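Local coordinates for pfam DUF1093 family protein (Bacillus subtilis, PDB 3NPP), which is a DUF1093 family member of unknown function, made with a signal sequence and so probably exported, this chain being the part after the N-terminal segment, at residues 55-59 with 70-75; 35-39 with 82-86; 10-16 with 42-46. One frame throughout, in Å; residues are numbered along the deposited sequence.

Contact 1 (55-59 with 70-75)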
loop_
_atom_site.group_PDB
_atom_site.type_symbol
_atom_site.label_atom_id
_atom_site.label_comp_id
_atom_site.label_asym_id
_atom_site.label_seq_id
_atom_site.Cartn_x
_atom_site.Cartn_y
_atom_site.Cartn_z
ATOM N N ASN A 55 -13.751 -22.739 9.660
ATOM C CA ASN A 55 -14.266 -23.031 8.316
ATOM C C ASN A 55 -15.042 -21.927 7.576
ATOM O O ASN A 55 -15.469 -22.150 6.454
ATOM C CB ASN A 55 -15.015 -24.388 8.285
ATOM C CG ASN A 55 -14.137 -25.527 8.726
ATOM O OD1 ASN A 55 -12.931 -25.523 8.481
ATOM N ND2 ASN A 55 -14.731 -26.522 9.347
ATOM N N ALA A 56 -15.114 -20.725 8.139
ATOM C CA ALA A 56 -15.578 -19.552 7.397
ATOM C C ALA A 56 -14.640 -19.259 6.210
ATOM O O ALA A 56 -13.444 -19.608 6.242
ATOM C CB ALA A 56 -15.653 -18.328 8.331
ATOM N N TYR A 57 -15.204 -18.681 5.140
ATOM C CA TYR A 57 -14.406 -18.216 4.009
ATOM C C TYR A 57 -14.228 -16.694 4.084
ATOM O O TYR A 57 -15.198 -15.941 4.378
ATOM C CB TYR A 57 -15.037 -18.637 2.694
ATOM C CG TYR A 57 -15.127 -20.137 2.510
ATOM C CD1 TYR A 57 -14.043 -20.869 2.033
ATOM C CD2 TYR A 57 -16.279 -20.818 2.820
ATOM C CE1 TYR A 57 -14.112 -22.238 1.868
ATOM C CE2 TYR A 57 -16.374 -22.216 2.654
ATOM C CZ TYR A 57 -15.289 -22.915 2.185
ATOM O OH TYR A 57 -15.371 -24.289 2.032
ATOM N N LEU A 58 -13.007 -16.243 3.821
ATOM C CA LEU A 58 -12.645 -14.834 3.957
ATOM C C LEU A 58 -12.027 -14.339 2.657
ATOM O O LEU A 58 -11.358 -15.108 1.959
ATOM C CB LEU A 58 -11.642 -14.638 5.109
ATOM C CG LEU A 58 -12.128 -13.852 6.335
ATOM C CD1 LEU A 58 -13.255 -14.638 7.091
ATOM C CD2 LEU A 58 -10.949 -13.540 7.273
ATOM N N LYS A 59 -12.294 -13.073 2.339
ATOM C CA LYS A 59 -11.597 -12.326 1.307
ATOM C C LYS A 59 -10.688 -11.272 2.022
ATOM O O LYS A 59 -11.185 -10.426 2.759
ATOM C CB LYS A 59 -12.629 -11.637 0.399
ATOM C CG LYS A 59 -12.034 -10.763 -0.732
ATOM C CD LYS A 59 -13.140 -10.059 -1.575
ATOM C CE LYS A 59 -13.891 -8.926 -0.771
ATOM N NZ LYS A 59 -13.182 -7.664 0.028
ATOM N N TRP A 70 -10.204 -7.408 5.866
ATOM C CA TRP A 70 -10.796 -8.760 5.769
ATOM C C TRP A 70 -12.307 -8.636 5.656
ATOM O O TRP A 70 -12.880 -7.695 6.182
ATOM C CB TRP A 70 -10.421 -9.606 6.976
ATOM C CG TRP A 70 -11.018 -9.214 8.255
ATOM C CD1 TRP A 70 -10.484 -8.359 9.185
ATOM C CD2 TRP A 70 -12.242 -9.709 8.816
ATOM N NE1 TRP A 70 -11.319 -8.275 10.280
ATOM C CE2 TRP A 70 -12.414 -9.075 10.072
ATOM C CE3 TRP A 70 -13.231 -10.602 8.359
ATOM C CZ2 TRP A 70 -13.534 -9.318 10.896
ATOM C CZ3 TRP A 70 -14.354 -10.858 9.188
ATOM C CH2 TRP A 70 -14.486 -10.239 10.432
ATOM N N GLU A 71 -12.941 -9.613 4.993
ATOM C CA GLU A 71 -14.383 -9.631 4.828
ATOM C C GLU A 71 -14.811 -11.077 4.694
ATOM O O GLU A 71 -14.244 -11.799 3.898
ATOM C CB GLU A 71 -14.796 -8.850 3.577
ATOM C CG GLU A 71 -16.291 -8.906 3.264
ATOM C CD GLU A 71 -16.714 -8.018 2.130
ATOM O OE1 GLU A 71 -15.900 -7.771 1.229
ATOM O OE2 GLU A 71 -17.881 -7.566 2.139
ATOM N N GLU A 72 -15.822 -11.499 5.449
ATOM C CA GLU A 72 -16.333 -12.866 5.273
ATOM C C GLU A 72 -17.121 -12.913 3.960
ATOM O O GLU A 72 -17.900 -11.994 3.677
ATOM C CB GLU A 72 -17.219 -13.327 6.430
ATOM C CG GLU A 72 -17.706 -14.854 6.267
ATOM C CD GLU A 72 -18.617 -15.343 7.350
ATOM O OE1 GLU A 72 -19.087 -14.535 8.159
ATOM O OE2 GLU A 72 -18.868 -16.568 7.386
ATOM N N VAL A 73 -16.918 -13.993 3.194
ATOM C CA VAL A 73 -17.711 -14.311 1.976
ATOM C C VAL A 73 -18.242 -15.747 2.054
ATOM O O VAL A 73 -17.833 -16.517 2.925
ATOM C CB VAL A 73 -16.869 -14.119 0.682
ATOM C CG1 VAL A 73 -16.401 -12.647 0.540
ATOM C CG2 VAL A 73 -15.658 -15.074 0.657
ATOM N N LYS A 74 -19.206 -16.092 1.192
ATOM C CA LYS A 74 -19.693 -17.473 1.089
ATOM C C LYS A 74 -18.999 -18.162 -0.055
ATOM O O LYS A 74 -18.642 -17.522 -1.017
ATOM C CB LYS A 74 -21.206 -17.535 0.869
ATOM C CG LYS A 74 -22.073 -16.743 1.848
ATOM C CD LYS A 74 -21.937 -17.155 3.287
ATOM C CE LYS A 74 -22.814 -18.304 3.623
ATOM N NZ LYS A 74 -22.543 -18.676 5.080
ATOM N N PHE A 75 -18.858 -19.494 0.046
ATOM C CA PHE A 75 -18.118 -20.299 -0.917
ATOM C C PHE A 75 -18.622 -20.062 -2.334
ATOM O O PHE A 75 -17.841 -19.826 -3.253
ATOM C CB PHE A 75 -18.245 -21.780 -0.543
ATOM C CG PHE A 75 -17.560 -22.716 -1.491
ATOM C CD1 PHE A 75 -16.222 -23.051 -1.311
ATOM C CD2 PHE A 75 -18.245 -23.286 -2.523
ATOM C CE1 PHE A 75 -15.567 -23.910 -2.184
ATOM C CE2 PHE A 75 -17.600 -24.186 -3.414
ATOM C CZ PHE A 75 -16.268 -24.495 -3.235
HETATM O O HOH W 1 -18.060 -17.830 5.238
#
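Residues 57-59 and 70-73 are antiparallel neighbours in the beta hairpin of strands 57-63 and 66-73, and the ladder has a bumpy surface on both faces. Lys59 N gives a nearly straight hydrogen bond to Glu71 O (2.8 Å), returned by Glu71 N to Lys59 O (3.0 Å); Val73 N adds another to Tyr57 O (2.9 Å). Between them the non-hydrogen-bonded pair Leu58-Glu72 draws its CA atoms to 4.4 Å. On the face of Leu58 and Glu72, Leu58 spreads its branches over the neighbouring strand: Leu58 CD1 is 4.0 Å from Glu72 CA and Leu58 CD2 3.9 Å from Trp70 CE3. On the other face Val73 fills the dip between Tyr57 and Lys59, its CG2 4.2 Å from Tyr57 CB and its CG1 3.9 Å from Lys59 CB. Beyond the ladder the chain turns so that Phe75 comes over one face of the Tyr57 ring, its CB 4.2 Å from the ring centroid in an off-centre CH-pi contact; the two rings meet obliquely, with Tyr57 CZ 3.6 Å from Phe75 CD1. Water 1 plugs the hollow where the strands part, joining Tyr57 N, Glu72 OE2 and Val73 O. At the other end Lys59 NZ and Glu71 OE1 form a 3.0 Å salt bridge. Main-chain bonding is thus joined by apolar contacts on both faces, a charge pair and a bridging water.

Contact 2 (35-39 with 82-86)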
loop_
_atom_site.group_PDB
_atom_site.type_symbol
_atom_site.label_atom_id
_atom_site.label_comp_id
_atom_site.label_asym_id
_atom_site.label_seq_id
_atom_site.Cartn_x
_atom_site.Cartn_y
_atom_site.Cartn_z
ATOM N N TYR A 35 -5.916 -18.128 -2.400
ATOM C CA TYR A 35 -5.839 -17.942 -3.836
ATOM C C TYR A 35 -6.300 -16.550 -4.170
ATOM O O TYR A 35 -7.287 -16.076 -3.589
ATOM C CB TYR A 35 -6.659 -19.035 -4.562
ATOM C CG TYR A 35 -6.070 -20.430 -4.308
ATOM C CD1 TYR A 35 -6.417 -21.157 -3.165
ATOM C CD2 TYR A 35 -5.064 -20.956 -5.138
ATOM C CE1 TYR A 35 -5.818 -22.394 -2.871
ATOM C CE2 TYR A 35 -4.472 -22.226 -4.866
ATOM C CZ TYR A 35 -4.857 -22.916 -3.723
ATOM O OH TYR A 35 -4.302 -24.127 -3.414
ATOM N N ASN A 36 -5.607 -15.877 -5.093
ATOM C CA ASN A 36 -6.056 -14.557 -5.532
ATOM C C ASN A 36 -7.186 -14.693 -6.543
ATOM O O ASN A 36 -7.644 -15.837 -6.801
ATOM C CB ASN A 36 -4.875 -13.652 -5.960
ATOM C CG ASN A 36 -4.326 -13.951 -7.364
ATOM O OD1 ASN A 36 -4.707 -14.921 -8.047
ATOM N ND2 ASN A 36 -3.411 -13.086 -7.797
ATOM N N ALA A 37 -7.660 -13.571 -7.095
ATOM C CA ALA A 37 -8.827 -13.564 -7.994
ATOM C C ALA A 37 -8.581 -14.308 -9.292
ATOM O O ALA A 37 -9.514 -14.809 -9.874
ATOM C CB ALA A 37 -9.297 -12.146 -8.296
ATOM N N SER A 38 -7.318 -14.355 -9.744
ATOM C CA SER A 38 -6.926 -15.159 -10.898
ATOM C C SER A 38 -6.483 -16.587 -10.528
ATOM O O SER A 38 -5.944 -17.276 -11.356
ATOM C CB SER A 38 -5.850 -14.407 -11.707
ATOM O OG SER A 38 -5.128 -13.474 -10.904
ATOM N N GLY A 39 -6.780 -17.051 -9.303
ATOM C CA GLY A 39 -6.464 -18.418 -8.889
ATOM C C GLY A 39 -5.006 -18.724 -8.570
ATOM O O GLY A 39 -4.645 -19.882 -8.445
ATOM N N VAL A 82 -11.060 -20.351 -7.688
ATOM C CA VAL A 82 -10.816 -20.364 -6.247
ATOM C C VAL A 82 -11.699 -21.404 -5.557
ATOM O O VAL A 82 -11.201 -22.173 -4.727
ATOM C CB VAL A 82 -11.031 -18.977 -5.621
ATOM C CG1 VAL A 82 -10.932 -19.045 -4.106
ATOM C CG2 VAL A 82 -10.026 -17.993 -6.203
ATOM N N GLN A 83 -12.987 -21.456 -5.921
ATOM C CA GLN A 83 -13.884 -22.527 -5.425
ATOM C C GLN A 83 -13.319 -23.965 -5.677
ATOM O O GLN A 83 -13.331 -24.805 -4.765
ATOM C CB GLN A 83 -15.275 -22.429 -6.057
ATOM C CG GLN A 83 -16.107 -21.198 -5.679
ATOM C CD GLN A 83 -17.515 -21.247 -6.277
ATOM O OE1 GLN A 83 -18.075 -22.320 -6.451
ATOM N NE2 GLN A 83 -18.085 -20.087 -6.591
ATOM N N SER A 84 -12.807 -24.208 -6.895
ATOM C CA SER A 84 -12.164 -25.500 -7.255
ATOM C C SER A 84 -10.965 -25.856 -6.403
ATOM O O SER A 84 -10.770 -27.030 -6.086
ATOM C CB SER A 84 -11.712 -25.509 -8.716
ATOM O OG SER A 84 -12.830 -25.444 -9.574
ATOM N N LYS A 85 -10.160 -24.856 -6.065
ATOM C CA LYS A 85 -8.947 -25.052 -5.253
ATOM C C LYS A 85 -9.200 -25.123 -3.748
ATOM O O LYS A 85 -8.478 -25.804 -3.050
ATOM C CB LYS A 85 -7.895 -23.975 -5.578
ATOM C CG LYS A 85 -7.026 -24.329 -6.823
ATOM C CD LYS A 85 -6.668 -23.097 -7.652
ATOM C CE LYS A 85 -5.915 -23.454 -8.951
ATOM N NZ LYS A 85 -5.563 -22.192 -9.713
ATOM N N LEU A 86 -10.213 -24.407 -3.255
ATOM C CA LEU A 86 -10.565 -24.394 -1.812
ATOM C C LEU A 86 -11.643 -25.412 -1.368
ATOM O O LEU A 86 -11.847 -25.572 -0.165
ATOM C CB LEU A 86 -11.006 -22.968 -1.381
ATOM C CG LEU A 86 -9.942 -21.884 -1.257
ATOM C CD1 LEU A 86 -10.601 -20.613 -0.767
ATOM C CD2 LEU A 86 -8.822 -22.288 -0.312
#
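Tyr35 lays its ring beneath the aliphatic stem of Lys85, whose CB stands 3.7 Å from the ring centroid and only 11° off the normal, a CH-pi contact squarely over the face. The tyrosine ends strand 27-35 of a beta hairpin, the type I turn Asn36-Gly39 leads toward strand 41-48, and the C-terminal helix 80-86 packs against this corner. Further out along the lysine, CD is 3.7 Å from Tyr35 CE2. Leu86 meets the ring at its edge, with CD2 3.9 Å from Tyr35 CD1, and Val82, one helical turn before, reaches the base of the tyrosine side chain: its CG2 lies 3.9 Å from Tyr35 CB and 3.3 Å from Asn36 O. Val82, Lys85 and Leu86 therefore offer one side of the helix to the tyrosine and the turn. The turn is closed by Gly39 N to Asn36 O (2.9 Å), and Asn36 OD1 accepts from Ser38 OG (3.2 Å) and from Lys40 N; the amide ND2 of Asn36 bonds to Gln10 OE1, tying the turn to strand 9-15. Gly39 has a positive phi of 75°, which suits glycine, and a CB there would crowd the lysine amine. With its stem spent on the tyrosine ring, Lys85 runs on past it to the end of the turn and places NZ 2.8 Å from Gly39 O, a hydrogen bond from side chain to backbone.

Contact 3 (10-16 with 42-46)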
loop_
_atom_site.group_PDB
_atom_site.type_symbol
_atom_site.label_atom_id
_atom_site.label_comp_id
_atom_site.label_asym_id
_atom_site.label_seq_id
_atom_site.Cartn_x
_atom_site.Cartn_y
_atom_site.Cartn_z
ATOM N N GLN A 10 -4.964 -6.774 -5.024
ATOM C CA GLN A 10 -5.254 -8.212 -5.056
ATOM C C GLN A 10 -6.205 -8.567 -3.948
ATOM O O GLN A 10 -6.329 -7.839 -3.003
ATOM C CB GLN A 10 -3.954 -9.002 -4.985
ATOM C CG GLN A 10 -3.217 -8.988 -6.326
ATOM C CD GLN A 10 -1.987 -9.830 -6.345
ATOM O OE1 GLN A 10 -2.061 -11.026 -6.548
ATOM N NE2 GLN A 10 -0.839 -9.208 -6.174
ATOM N N ASP A 11 -6.989 -9.608 -4.161
ATOM C CA ASP A 11 -7.937 -10.112 -3.156
ATOM C C ASP A 11 -7.631 -11.559 -2.986
ATOM O O ASP A 11 -7.726 -12.308 -3.952
ATOM C CB ASP A 11 -9.367 -9.926 -3.612
ATOM C CG ASP A 11 -9.784 -8.471 -3.594
ATOM O OD1 ASP A 11 -10.195 -7.966 -2.528
ATOM O OD2 ASP A 11 -9.664 -7.806 -4.634
ATOM N N VAL A 12 -7.277 -11.959 -1.762
ATOM C CA VAL A 12 -6.841 -13.313 -1.492
ATOM C C VAL A 12 -7.958 -14.024 -0.722
ATOM O O VAL A 12 -8.378 -13.569 0.326
ATOM C CB VAL A 12 -5.518 -13.315 -0.707
ATOM C CG1 VAL A 12 -5.056 -14.768 -0.432
ATOM C CG2 VAL A 12 -4.434 -12.536 -1.502
ATOM N N TYR A 13 -8.431 -15.126 -1.261
ATOM C CA TYR A 13 -9.525 -15.904 -0.681
ATOM C C TYR A 13 -8.945 -17.061 0.139
ATOM O O TYR A 13 -8.026 -17.757 -0.319
ATOM C CB TYR A 13 -10.420 -16.436 -1.788
ATOM C CG TYR A 13 -11.129 -15.305 -2.526
ATOM C CD1 TYR A 13 -10.496 -14.633 -3.582
ATOM C CD2 TYR A 13 -12.425 -14.864 -2.128
ATOM C CE1 TYR A 13 -11.113 -13.596 -4.245
ATOM C CE2 TYR A 13 -13.056 -13.813 -2.803
ATOM C CZ TYR A 13 -12.397 -13.185 -3.858
ATOM O OH TYR A 13 -13.006 -12.149 -4.555
ATOM N N VAL A 14 -9.454 -17.228 1.353
ATOM C CA VAL A 14 -8.954 -18.223 2.298
ATOM C C VAL A 14 -10.113 -18.902 3.010
ATOM O O VAL A 14 -11.247 -18.357 3.048
ATOM C CB VAL A 14 -8.031 -17.568 3.367
ATOM C CG1 VAL A 14 -6.798 -16.980 2.716
ATOM C CG2 VAL A 14 -8.785 -16.539 4.201
ATOM N N GLN A 15 -9.839 -20.084 3.564
ATOM C CA GLN A 15 -10.724 -20.693 4.539
ATOM C C GLN A 15 -10.037 -20.685 5.884
ATOM O O GLN A 15 -8.853 -21.004 5.971
ATOM C CB GLN A 15 -11.110 -22.137 4.137
ATOM C CG GLN A 15 -12.195 -22.719 5.049
ATOM C CD GLN A 15 -12.719 -24.061 4.596
ATOM O OE1 GLN A 15 -12.028 -24.827 3.951
ATOM N NE2 GLN A 15 -13.961 -24.344 4.949
ATOM N N ILE A 16 -10.791 -20.405 6.947
ATOM C CA ILE A 16 -10.249 -20.410 8.305
ATOM C C ILE A 16 -10.136 -21.889 8.743
ATOM O O ILE A 16 -11.022 -22.434 9.425
ATOM C CB ILE A 16 -11.099 -19.533 9.293
ATOM C CG1 ILE A 16 -11.329 -18.119 8.740
ATOM C CG2 ILE A 16 -10.398 -19.403 10.682
ATOM C CD1 ILE A 16 -10.060 -17.373 8.302
ATOM N N GLU A 42 -1.283 -18.139 -2.842
ATOM C CA GLU A 42 -0.706 -17.063 -2.003
ATOM C C GLU A 42 -0.632 -17.490 -0.536
ATOM O O GLU A 42 -1.375 -18.343 -0.112
ATOM C CB GLU A 42 -1.571 -15.784 -2.040
ATOM C CG GLU A 42 -2.138 -15.372 -3.354
ATOM C CD GLU A 42 -1.105 -14.905 -4.367
ATOM O OE1 GLU A 42 0.130 -14.892 -4.085
ATOM O OE2 GLU A 42 -1.555 -14.488 -5.448
ATOM N N GLU A 43 0.226 -16.851 0.231
ATOM C CA GLU A 43 0.203 -16.947 1.692
ATOM C C GLU A 43 -0.149 -15.582 2.200
ATOM O O GLU A 43 0.443 -14.606 1.781
ATOM C CB GLU A 43 1.562 -17.394 2.222
ATOM C CG GLU A 43 1.584 -17.698 3.772
ATOM C CD GLU A 43 3.001 -17.642 4.356
ATOM O OE1 GLU A 43 3.729 -18.646 4.219
ATOM O OE2 GLU A 43 3.388 -16.573 4.928
ATOM N N VAL A 44 -1.117 -15.506 3.108
ATOM C CA VAL A 44 -1.547 -14.232 3.651
ATOM C C VAL A 44 -1.541 -14.295 5.190
ATOM O O VAL A 44 -2.025 -15.253 5.769
ATOM C CB VAL A 44 -2.929 -13.820 3.064
ATOM C CG1 VAL A 44 -4.015 -14.875 3.331
ATOM C CG2 VAL A 44 -3.331 -12.443 3.564
ATOM N N THR A 45 -0.933 -13.291 5.809
ATOM C CA THR A 45 -0.996 -13.033 7.227
ATOM C C THR A 45 -1.872 -11.808 7.435
ATOM O O THR A 45 -1.626 -10.787 6.836
ATOM C CB THR A 45 0.389 -12.761 7.770
ATOM O OG1 THR A 45 1.136 -13.964 7.700
ATOM C CG2 THR A 45 0.360 -12.264 9.219
ATOM N N PHE A 46 -2.889 -11.928 8.276
ATOM C CA PHE A 46 -3.788 -10.856 8.553
ATOM C C PHE A 46 -4.319 -10.979 9.977
ATOM O O PHE A 46 -4.170 -12.040 10.625
ATOM C CB PHE A 46 -4.920 -10.852 7.544
ATOM C CG PHE A 46 -5.808 -12.086 7.603
ATOM C CD1 PHE A 46 -5.450 -13.247 6.940
ATOM C CD2 PHE A 46 -6.996 -12.067 8.324
ATOM C CE1 PHE A 46 -6.258 -14.344 6.988
ATOM C CE2 PHE A 46 -7.803 -13.178 8.392
ATOM C CZ PHE A 46 -7.456 -14.304 7.730
HETATM O O HOH W 2 -0.037 -12.945 -6.932
#
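Strands 10-15 and 42-46 cross almost at right angles, 85° between their N-to-C directions, with axes 8.2 Å apart at the closest. They belong to different sheets, and no hydrogen bond links them directly; the nearest CA atoms, of Val12 and Glu42, are 7.2 Å apart, so the gap is filled by side chains. Every second residue of each strand points its CA-to-CB bond at the other: Gln10, Val12 and Val14 against Glu42, Val44 and Phe46. Val44 sits at the crossing, its CG1 3.5 Å from Val14 CG1 and 3.9 Å from Val12 CG1. To one end the apolar layer continues with Phe46, which takes Ile16 CD1 at its ring edge (4.1 Å to CZ) and has Val14 CG2 at 4.4 Å from CE1; Leu58 of strand 57-63 also packs on this ring. Toward the other end the layer turns polar. Val12 CG1 lies 4.0 Å from Glu42 CB, and beyond it water 2 donates to both Gln10 OE1 (2.8 Å) and Glu42 OE2 (2.6 Å). Gln10 OE1 also accepts from Asn36, and Glu42 OE1 accepts from Gly1 N of the second subunit, a strand of which pairs in parallel with Glu43 and Val44 and extends the sheet across the interface. Near-perpendicular strands with an apolar layer between them are the hallmark of orthogonal beta-sheet packing, here at the centre of the chain.

From the N terminus, residues 10-16 come first and meet 42-46 in contact 3, which closes a loop holding the 27-35 strand and the turn at 35-39. That turn already lies inside when it opens contact 2, which closes only at the C-terminal helix, so contacts 3 and 2 cross. Contact 1 follows contact 3 in series and falls wholly within the long loop of contact 2. Contact 3 joins the two sheets, contact 1 pairs two strands of one, and contact 2 fastens the helix to the other. They touch: Leu58 N probably bonds to Val14 O, Phe75 packs on Gln83, and Tyr35 O probably bonds to Tyr13 N.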